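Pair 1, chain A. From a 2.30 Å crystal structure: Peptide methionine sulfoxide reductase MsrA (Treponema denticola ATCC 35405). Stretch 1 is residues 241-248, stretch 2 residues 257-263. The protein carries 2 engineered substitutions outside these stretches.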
# COMPACT_ATOMS: atom_id res chain seq x y z
N THR A 241 -11.61 -5.02 14.03
CA THR A 241 -10.97 -3.87 14.65
C THR A 241 -11.70 -3.47 15.93
O THR A 241 -11.24 -2.59 16.67
CB THR A 241 -10.93 -2.66 13.70
OG1 THR A 241 -12.27 -2.30 13.32
CG2 THR A 241 -10.13 -2.99 12.45
N GLN A 242 -12.83 -4.11 16.19
CA GLN A 242 -13.68 -3.77 17.32
C GLN A 242 -13.58 -4.80 18.45
O GLN A 242 -14.35 -4.76 19.40
CB GLN A 242 -15.13 -3.65 16.87
CG GLN A 242 -15.32 -2.80 15.62
CD GLN A 242 -16.78 -2.60 15.27
OE1 GLN A 242 -17.64 -3.33 15.73
NE2 GLN A 242 -17.05 -1.60 14.44
N ALA A 243 -12.62 -5.71 18.33
CA ALA A 243 -12.50 -6.81 19.27
C ALA A 243 -11.58 -6.49 20.45
O ALA A 243 -11.87 -6.86 21.59
CB ALA A 243 -12.01 -8.06 18.55
N LEU A 244 -10.47 -5.82 20.17
CA LEU A 244 -9.43 -5.63 21.18
C LEU A 244 -9.19 -4.18 21.58
O LEU A 244 -9.49 -3.25 20.82
CB LEU A 244 -8.11 -6.24 20.69
CG LEU A 244 -8.16 -7.67 20.18
CD1 LEU A 244 -6.77 -8.15 19.81
CD2 LEU A 244 -8.79 -8.59 21.21
N GLN A 245 -8.64 -4.00 22.77
CA GLN A 245 -8.11 -2.72 23.22
C GLN A 245 -6.69 -2.93 23.72
O GLN A 245 -6.36 -3.99 24.25
CB GLN A 245 -8.99 -2.11 24.32
CG GLN A 245 -10.09 -1.19 23.81
CD GLN A 245 -10.98 -0.68 24.93
OE1 GLN A 245 -10.81 -1.05 26.09
NE2 GLN A 245 -11.95 0.16 24.57
N TYR A 246 -5.84 -1.91 23.56
CA TYR A 246 -4.43 -2.06 23.89
C TYR A 246 -4.05 -1.17 25.07
O TYR A 246 -4.48 -0.02 25.16
CB TYR A 246 -3.56 -1.73 22.68
CG TYR A 246 -3.92 -2.52 21.44
CD1 TYR A 246 -4.87 -2.05 20.54
CD2 TYR A 246 -3.32 -3.75 21.17
CE1 TYR A 246 -5.20 -2.77 19.41
CE2 TYR A 246 -3.65 -4.47 20.04
CZ TYR A 246 -4.59 -3.98 19.16
OH TYR A 246 -4.92 -4.70 18.04
N LEU A 247 -3.24 -1.71 25.97
CA LEU A 247 -2.82 -0.97 27.15
C LEU A 247 -1.31 -1.09 27.37
O LEU A 247 -0.74 -2.17 27.28
CB LEU A 247 -3.56 -1.47 28.39
CG LEU A 247 -5.07 -1.22 28.45
CD1 LEU A 247 -5.67 -1.86 29.69
CD2 LEU A 247 -5.37 0.27 28.41
N GLU A 248 -0.69 0.05 27.66
CA GLU A 248 0.69 0.09 28.11
C GLU A 248 0.87 -0.78 29.34
O GLU A 248 0.12 -0.65 30.31
CB GLU A 248 1.10 1.54 28.42
CG GLU A 248 0.28 2.59 27.69
CD GLU A 248 -1.02 2.92 28.40
OE1 GLU A 248 -1.30 2.29 29.45
OE2 GLU A 248 -1.76 3.80 27.92
N THR A 257 2.88 -4.40 25.58
CA THR A 257 1.52 -3.95 25.35
C THR A 257 0.52 -5.04 25.73
O THR A 257 0.58 -6.15 25.21
CB THR A 257 1.30 -3.55 23.88
OG1 THR A 257 2.27 -2.57 23.50
CG2 THR A 257 -0.10 -2.98 23.68
N GLU A 258 -0.39 -4.71 26.64
CA GLU A 258 -1.39 -5.66 27.10
C GLU A 258 -2.60 -5.68 26.18
O GLU A 258 -3.10 -4.63 25.77
CB GLU A 258 -1.82 -5.33 28.53
CG GLU A 258 -2.93 -6.22 29.07
CD GLU A 258 -3.47 -5.73 30.40
OE1 GLU A 258 -3.31 -4.53 30.71
OE2 GLU A 258 -4.06 -6.54 31.14
N VAL A 259 -3.07 -6.88 25.86
CA VAL A 259 -4.25 -7.04 25.03
C VAL A 259 -5.48 -7.37 25.88
O VAL A 259 -5.48 -8.35 26.63
CB VAL A 259 -4.06 -8.15 23.98
CG1 VAL A 259 -5.32 -8.35 23.16
CG2 VAL A 259 -2.88 -7.82 23.08
N VAL A 260 -6.52 -6.55 25.76
CA VAL A 260 -7.75 -6.76 26.51
C VAL A 260 -8.97 -6.67 25.60
O VAL A 260 -8.96 -5.95 24.60
CB VAL A 260 -7.90 -5.73 27.66
CG1 VAL A 260 -6.79 -5.90 28.69
CG2 VAL A 260 -7.91 -4.31 27.12
N SER A 261 -10.01 -7.42 25.94
CA SER A 261 -11.26 -7.39 25.18
C SER A 261 -11.89 -6.01 25.30
O SER A 261 -12.01 -5.47 26.40
CB SER A 261 -12.23 -8.46 25.69
OG SER A 261 -11.69 -9.76 25.51
N LYS A 262 -12.28 -5.43 24.17
CA LYS A 262 -12.87 -4.10 24.18
C LYS A 262 -14.23 -4.10 24.87
O LYS A 262 -14.56 -3.18 25.61
CB LYS A 262 -13.01 -3.55 22.76
CG LYS A 262 -13.58 -2.14 22.72
CD LYS A 262 -13.50 -1.53 21.34
CE LYS A 262 -13.92 -0.07 21.38
NZ LYS A 262 -13.32 0.72 20.28
N THR A 263 -15.01 -5.15 24.63
CA THR A 263 -16.33 -5.27 25.23
C THR A 263 -16.22 -5.80 26.66
O THR A 263 -16.65 -5.14 27.61
CB THR A 263 -17.24 -6.20 24.42
OG1 THR A 263 -17.47 -5.64 23.12
CG2 THR A 263 -18.57 -6.39 25.12
O HOH W 1 -14.39 -7.41 22.89

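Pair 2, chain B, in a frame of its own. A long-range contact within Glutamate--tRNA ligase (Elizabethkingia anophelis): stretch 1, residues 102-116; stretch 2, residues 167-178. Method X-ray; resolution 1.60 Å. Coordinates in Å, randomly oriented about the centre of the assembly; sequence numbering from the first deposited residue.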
# COMPACT_ATOMS: atom_id res chain seq x y z
N TYR B 102 17.81 -27.92 -12.63
CA TYR B 102 18.44 -26.81 -13.32
C TYR B 102 19.78 -26.44 -12.73
O TYR B 102 20.63 -25.89 -13.45
CB TYR B 102 17.48 -25.62 -13.35
CG TYR B 102 16.30 -25.94 -14.25
CD1 TYR B 102 16.51 -26.38 -15.54
CD2 TYR B 102 15.00 -25.87 -13.77
CE1 TYR B 102 15.45 -26.70 -16.37
CE2 TYR B 102 13.93 -26.18 -14.59
CZ TYR B 102 14.16 -26.59 -15.88
OH TYR B 102 13.10 -26.90 -16.70
N THR B 103 20.02 -26.76 -11.46
CA THR B 103 21.37 -26.65 -10.93
C THR B 103 22.33 -27.58 -11.67
O THR B 103 23.43 -27.18 -12.06
CB THR B 103 21.36 -26.95 -9.43
OG1 THR B 103 20.64 -25.92 -8.75
CG2 THR B 103 22.77 -27.01 -8.87
N GLU B 104 21.90 -28.83 -11.90
CA GLU B 104 22.72 -29.76 -12.68
C GLU B 104 22.98 -29.20 -14.08
O GLU B 104 24.11 -29.31 -14.60
CB GLU B 104 22.04 -31.13 -12.75
CG GLU B 104 22.84 -32.16 -13.54
CD GLU B 104 22.07 -33.44 -13.81
OE1 GLU B 104 20.92 -33.56 -13.33
OE2 GLU B 104 22.61 -34.33 -14.50
N GLN B 105 21.97 -28.58 -14.69
CA GLN B 105 22.13 -28.05 -16.04
C GLN B 105 23.15 -26.92 -16.08
O GLN B 105 24.07 -26.93 -16.91
CB GLN B 105 20.78 -27.56 -16.59
CG GLN B 105 20.87 -27.08 -18.03
CD GLN B 105 19.56 -26.53 -18.56
OE1 GLN B 105 18.48 -27.03 -18.24
NE2 GLN B 105 19.66 -25.49 -19.39
N ILE B 106 23.02 -25.94 -15.18
CA ILE B 106 23.92 -24.79 -15.26
C ILE B 106 25.36 -25.17 -14.91
O ILE B 106 26.30 -24.51 -15.37
CB ILE B 106 23.44 -23.61 -14.39
CG1 ILE B 106 24.08 -22.30 -14.92
CG2 ILE B 106 23.76 -23.84 -12.90
CD1 ILE B 106 23.59 -21.05 -14.24
N LEU B 107 25.56 -26.23 -14.12
CA LEU B 107 26.91 -26.66 -13.79
C LEU B 107 27.63 -27.28 -14.98
O LEU B 107 28.85 -27.46 -14.92
CB LEU B 107 26.89 -27.66 -12.63
CG LEU B 107 26.64 -27.04 -11.25
CD1 LEU B 107 26.48 -28.15 -10.21
CD2 LEU B 107 27.78 -26.09 -10.87
N LYS B 108 26.91 -27.59 -16.06
CA LYS B 108 27.57 -28.05 -17.28
C LYS B 108 28.09 -26.90 -18.14
O LYS B 108 28.81 -27.16 -19.12
CB LYS B 108 26.61 -28.91 -18.10
CG LYS B 108 26.28 -30.22 -17.41
CD LYS B 108 25.12 -30.92 -18.07
CE LYS B 108 24.72 -32.15 -17.27
NZ LYS B 108 23.48 -32.79 -17.79
N THR B 109 27.77 -25.66 -17.80
CA THR B 109 28.17 -24.48 -18.55
C THR B 109 29.40 -23.83 -17.92
O THR B 109 29.80 -24.16 -16.80
CB THR B 109 27.04 -23.44 -18.61
OG1 THR B 109 26.96 -22.72 -17.37
CG2 THR B 109 25.68 -24.08 -18.88
N ASP B 110 29.97 -22.87 -18.64
CA ASP B 110 31.02 -22.04 -18.08
C ASP B 110 30.48 -20.81 -17.38
O ASP B 110 31.22 -19.83 -17.18
CB ASP B 110 32.02 -21.63 -19.17
CG ASP B 110 32.80 -22.80 -19.72
OD1 ASP B 110 32.68 -23.09 -20.93
OD2 ASP B 110 33.52 -23.45 -18.92
N TYR B 111 29.21 -20.81 -16.99
CA TYR B 111 28.64 -19.67 -16.30
C TYR B 111 28.48 -19.89 -14.80
O TYR B 111 27.95 -19.00 -14.13
CB TYR B 111 27.28 -19.31 -16.90
CG TYR B 111 27.33 -18.63 -18.24
CD1 TYR B 111 27.10 -19.33 -19.40
CD2 TYR B 111 27.60 -17.26 -18.33
CE1 TYR B 111 27.12 -18.70 -20.64
CE2 TYR B 111 27.63 -16.62 -19.55
CZ TYR B 111 27.39 -17.35 -20.71
OH TYR B 111 27.42 -16.72 -21.93
N ALA B 112 28.93 -21.03 -14.27
CA ALA B 112 28.79 -21.32 -12.85
C ALA B 112 30.03 -22.05 -12.33
O ALA B 112 30.69 -22.79 -13.07
CB ALA B 112 27.53 -22.16 -12.56
N TYR B 113 30.32 -21.84 -11.05
CA TYR B 113 31.44 -22.51 -10.41
C TYR B 113 31.14 -22.71 -8.93
O TYR B 113 30.19 -22.14 -8.39
CB TYR B 113 32.74 -21.72 -10.65
CG TYR B 113 32.87 -20.36 -9.99
CD1 TYR B 113 33.47 -20.23 -8.75
CD2 TYR B 113 32.44 -19.19 -10.64
CE1 TYR B 113 33.63 -18.99 -8.16
CE2 TYR B 113 32.60 -17.93 -10.04
CZ TYR B 113 33.20 -17.85 -8.80
OH TYR B 113 33.37 -16.64 -8.20
N LEU B 114 31.95 -23.54 -8.28
CA LEU B 114 31.77 -23.88 -6.87
C LEU B 114 32.68 -23.01 -6.01
O LEU B 114 33.84 -22.77 -6.35
CB LEU B 114 32.10 -25.35 -6.62
CG LEU B 114 31.55 -26.38 -7.62
CD1 LEU B 114 31.96 -27.79 -7.19
CD2 LEU B 114 30.06 -26.26 -7.77
N ALA B 115 32.15 -22.54 -4.88
CA ALA B 115 32.93 -21.67 -3.99
C ALA B 115 32.83 -22.18 -2.56
O ALA B 115 31.73 -22.47 -2.08
CB ALA B 115 32.48 -20.21 -4.09
N PHE B 116 33.98 -22.28 -1.89
CA PHE B 116 34.10 -22.93 -0.60
C PHE B 116 34.38 -21.95 0.54
O PHE B 116 34.57 -22.38 1.68
CB PHE B 116 35.22 -23.98 -0.64
CG PHE B 116 34.99 -25.08 -1.65
CD1 PHE B 116 35.56 -25.01 -2.91
CD2 PHE B 116 34.21 -26.17 -1.32
CE1 PHE B 116 35.34 -26.02 -3.84
CE2 PHE B 116 33.99 -27.20 -2.24
CZ PHE B 116 34.56 -27.11 -3.51
N TYR B 167 29.71 -25.87 0.12
CA TYR B 167 30.02 -24.97 -0.98
C TYR B 167 28.74 -24.30 -1.49
O TYR B 167 27.64 -24.84 -1.36
CB TYR B 167 30.72 -25.69 -2.15
CG TYR B 167 29.89 -26.76 -2.84
CD1 TYR B 167 29.05 -26.45 -3.90
CD2 TYR B 167 29.95 -28.08 -2.42
CE1 TYR B 167 28.28 -27.42 -4.52
CE2 TYR B 167 29.19 -29.07 -3.04
CZ TYR B 167 28.36 -28.73 -4.09
OH TYR B 167 27.61 -29.71 -4.70
N VAL B 168 28.91 -23.12 -2.06
CA VAL B 168 27.85 -22.45 -2.79
C VAL B 168 28.19 -22.54 -4.27
O VAL B 168 29.32 -22.84 -4.66
CB VAL B 168 27.65 -20.97 -2.37
CG1 VAL B 168 27.23 -20.86 -0.90
CG2 VAL B 168 28.91 -20.13 -2.66
N ILE B 169 27.20 -22.29 -5.12
CA ILE B 169 27.43 -22.17 -6.55
C ILE B 169 27.28 -20.71 -6.91
O ILE B 169 26.27 -20.08 -6.59
CB ILE B 169 26.46 -23.05 -7.36
CG1 ILE B 169 26.68 -24.52 -7.02
CG2 ILE B 169 26.62 -22.77 -8.87
CD1 ILE B 169 25.59 -25.44 -7.53
N ARG B 170 28.31 -20.15 -7.56
CA ARG B 170 28.32 -18.75 -7.96
C ARG B 170 28.23 -18.62 -9.47
O ARG B 170 28.70 -19.49 -10.21
CB ARG B 170 29.59 -18.05 -7.49
CG ARG B 170 29.58 -17.72 -6.01
CD ARG B 170 30.88 -17.02 -5.60
NE ARG B 170 30.89 -16.76 -4.16
CZ ARG B 170 30.35 -15.68 -3.59
NH1 ARG B 170 29.77 -14.74 -4.32
NH2 ARG B 170 30.41 -15.56 -2.27
N PHE B 171 27.62 -17.52 -9.92
CA PHE B 171 27.66 -17.18 -11.33
C PHE B 171 29.06 -16.69 -11.69
O PHE B 171 29.66 -15.93 -10.93
CB PHE B 171 26.63 -16.08 -11.61
CG PHE B 171 26.53 -15.72 -13.06
CD1 PHE B 171 25.80 -16.49 -13.94
CD2 PHE B 171 27.17 -14.57 -13.54
CE1 PHE B 171 25.69 -16.14 -15.28
CE2 PHE B 171 27.07 -14.22 -14.88
CZ PHE B 171 26.35 -15.01 -15.75
N LYS B 172 29.57 -17.10 -12.85
CA LYS B 172 30.88 -16.64 -13.32
C LYS B 172 30.69 -15.44 -14.25
O LYS B 172 30.42 -15.60 -15.45
CB LYS B 172 31.63 -17.77 -14.01
CG LYS B 172 33.08 -17.44 -14.36
CD LYS B 172 33.72 -18.64 -15.05
CE LYS B 172 35.16 -18.35 -15.42
NZ LYS B 172 35.24 -17.50 -16.63
N MET B 173 30.86 -14.24 -13.71
CA MET B 173 30.66 -13.04 -14.52
C MET B 173 31.66 -13.01 -15.66
O MET B 173 32.87 -13.17 -15.42
CB MET B 173 30.82 -11.77 -13.70
CG MET B 173 29.53 -11.15 -13.26
SD MET B 173 28.49 -10.62 -14.65
CE MET B 173 26.94 -10.66 -13.73
N PRO B 174 31.21 -12.83 -16.91
CA PRO B 174 32.14 -12.70 -18.03
C PRO B 174 33.13 -11.55 -17.84
O PRO B 174 32.83 -10.56 -17.17
CB PRO B 174 31.21 -12.42 -19.23
CG PRO B 174 29.89 -13.01 -18.83
CD PRO B 174 29.80 -12.87 -17.33
N LEU B 175 34.31 -11.71 -18.45
CA LEU B 175 35.31 -10.65 -18.51
C LEU B 175 34.92 -9.59 -19.55
O LEU B 175 34.75 -9.90 -20.73
CB LEU B 175 36.67 -11.26 -18.85
CG LEU B 175 37.83 -10.26 -19.06
CD1 LEU B 175 38.04 -9.42 -17.82
CD2 LEU B 175 39.11 -10.97 -19.45
N ASP B 176 34.80 -8.34 -19.10
CA ASP B 176 34.74 -7.17 -19.99
C ASP B 176 33.76 -7.36 -21.15
O ASP B 176 34.10 -7.25 -22.33
CB ASP B 176 36.15 -6.86 -20.50
CG ASP B 176 36.24 -5.53 -21.24
OD1 ASP B 176 35.32 -4.71 -21.13
OD2 ASP B 176 37.24 -5.31 -21.98
N ARG B 177 32.51 -7.66 -20.79
CA ARG B 177 31.46 -7.86 -21.77
C ARG B 177 30.41 -6.78 -21.59
O ARG B 177 30.01 -6.49 -20.45
CB ARG B 177 30.87 -9.27 -21.61
CG ARG B 177 29.81 -9.58 -22.66
CD ARG B 177 29.31 -11.02 -22.54
NE ARG B 177 28.07 -11.16 -23.29
CZ ARG B 177 27.30 -12.24 -23.24
NH1 ARG B 177 27.69 -13.30 -22.53
NH2 ARG B 177 26.16 -12.28 -23.92
N ILE B 178 29.97 -6.19 -22.70
CA ILE B 178 28.92 -5.17 -22.67
C ILE B 178 27.57 -5.86 -22.84
O ILE B 178 27.34 -6.55 -23.83
CB ILE B 178 29.14 -4.12 -23.76
CG1 ILE B 178 30.45 -3.40 -23.52
CG2 ILE B 178 27.97 -3.14 -23.77
CD1 ILE B 178 30.87 -2.50 -24.65
O HOH W 2 31.60 -16.74 -17.79
O HOH W 3 34.10 -19.17 -18.97
O HOH W 4 30.15 -14.64 -22.03

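Both pairs are two-stranded antiparallel ladders, and their backbones coincide closely: superposing N, CA and C of 14 central residues gives an RMSD of 0.9 Å. The N-to-C directions of the strands make angles of 149° in pair 1 and 140° in pair 2, with axes approaching to 4.5 and 4.6 Å. The register is the same. L244(A) matches A112(B) with CA atoms 0.2 Å apart, and S261(A) matches F171(B) within 0.4 Å, so the pairing L244(A) with S261(A) becomes A112(B) with F171(B).

Five backbone hydrogen bonds occupy equivalent places in each ladder. In pair 1, Q245(A) N donates to V260(A) O at 2.7 Å and V260(A) N returns to Q245(A) O at 3.0 Å; in pair 2, Y113(B) N to R170(B) O measures 3.0 Å and R170(B) N to Y113(B) O 2.9 Å. The next reciprocal pair joins L247(A) to E258(A), and A115(B) to V168(B). The fifth bond carries the pairing past the strand ends, from K262(A) N to A243(A) O at 3.0 Å and from K172(B) N to Y111(B) O at 2.8 Å. Its N-H...O angles, 178° and 169°, are nearly straight in both.

Within this shared backbone the side chains differ. On the face bearing Q245(A) and V260(A), packing is compact: Q245(A) CB lies 3.7 Å from V260(A) CG2, while Q245(A) NE2 reaches K262(A) CG at 3.4 Å. The matched Y113(B), with chi1 in p, instead lays its ring beside the opposite strand. R170(B) CB sits over one face of that ring, 4.1 Å from its centroid and 20° off the normal, and K172(B) CB approaches the ring edge, 3.7 Å from Y113(B) CD2. An amide chain and an aromatic ring thus both span the route to the matched lysine.

Further along the same face, L247(A) CD1 contacts V260(A) CG2 at 4.2 Å and E258(A) OE1 at 3.7 Å. Its counterpart A115(B) is short, yet its CB meets V168(B) CG2 at 3.8 Å and R170(B) NE at 3.8 Å; here the long arginine brings the contact to the small residue.

The other face repeats the trade: a leucine in pair 1 matches an alanine in pair 2, and a valine matches a larger residue. L244(A) extends CD1 to within 3.7 Å of V259(A) CG1, whereas at the matched positions A112(B) CB meets I169(B) CG2 at 3.8 Å. The isoleucine's CD1 also reaches T103(B) CG2 at 3.5 Å, a contact supplied by the helix of pair 2. Beyond it, Y246(A) CB packs on T257(A) CG2 at 3.8 Å; the equivalent L114(B) CD2 touches Y167(B) CE1 at 3.9 Å, so the aromatic residue sits on stretch 1 in pair 1 and on stretch 2 in pair 2.

At the A243(A)/Y111(B) position, the alanine contributes its carbonyl alone to the close contacts, but the tyrosine adds a ring. That ring and F171(B) have planes 23° apart and centroids 5.8 Å apart, near parallel but slid so that they barely overlap.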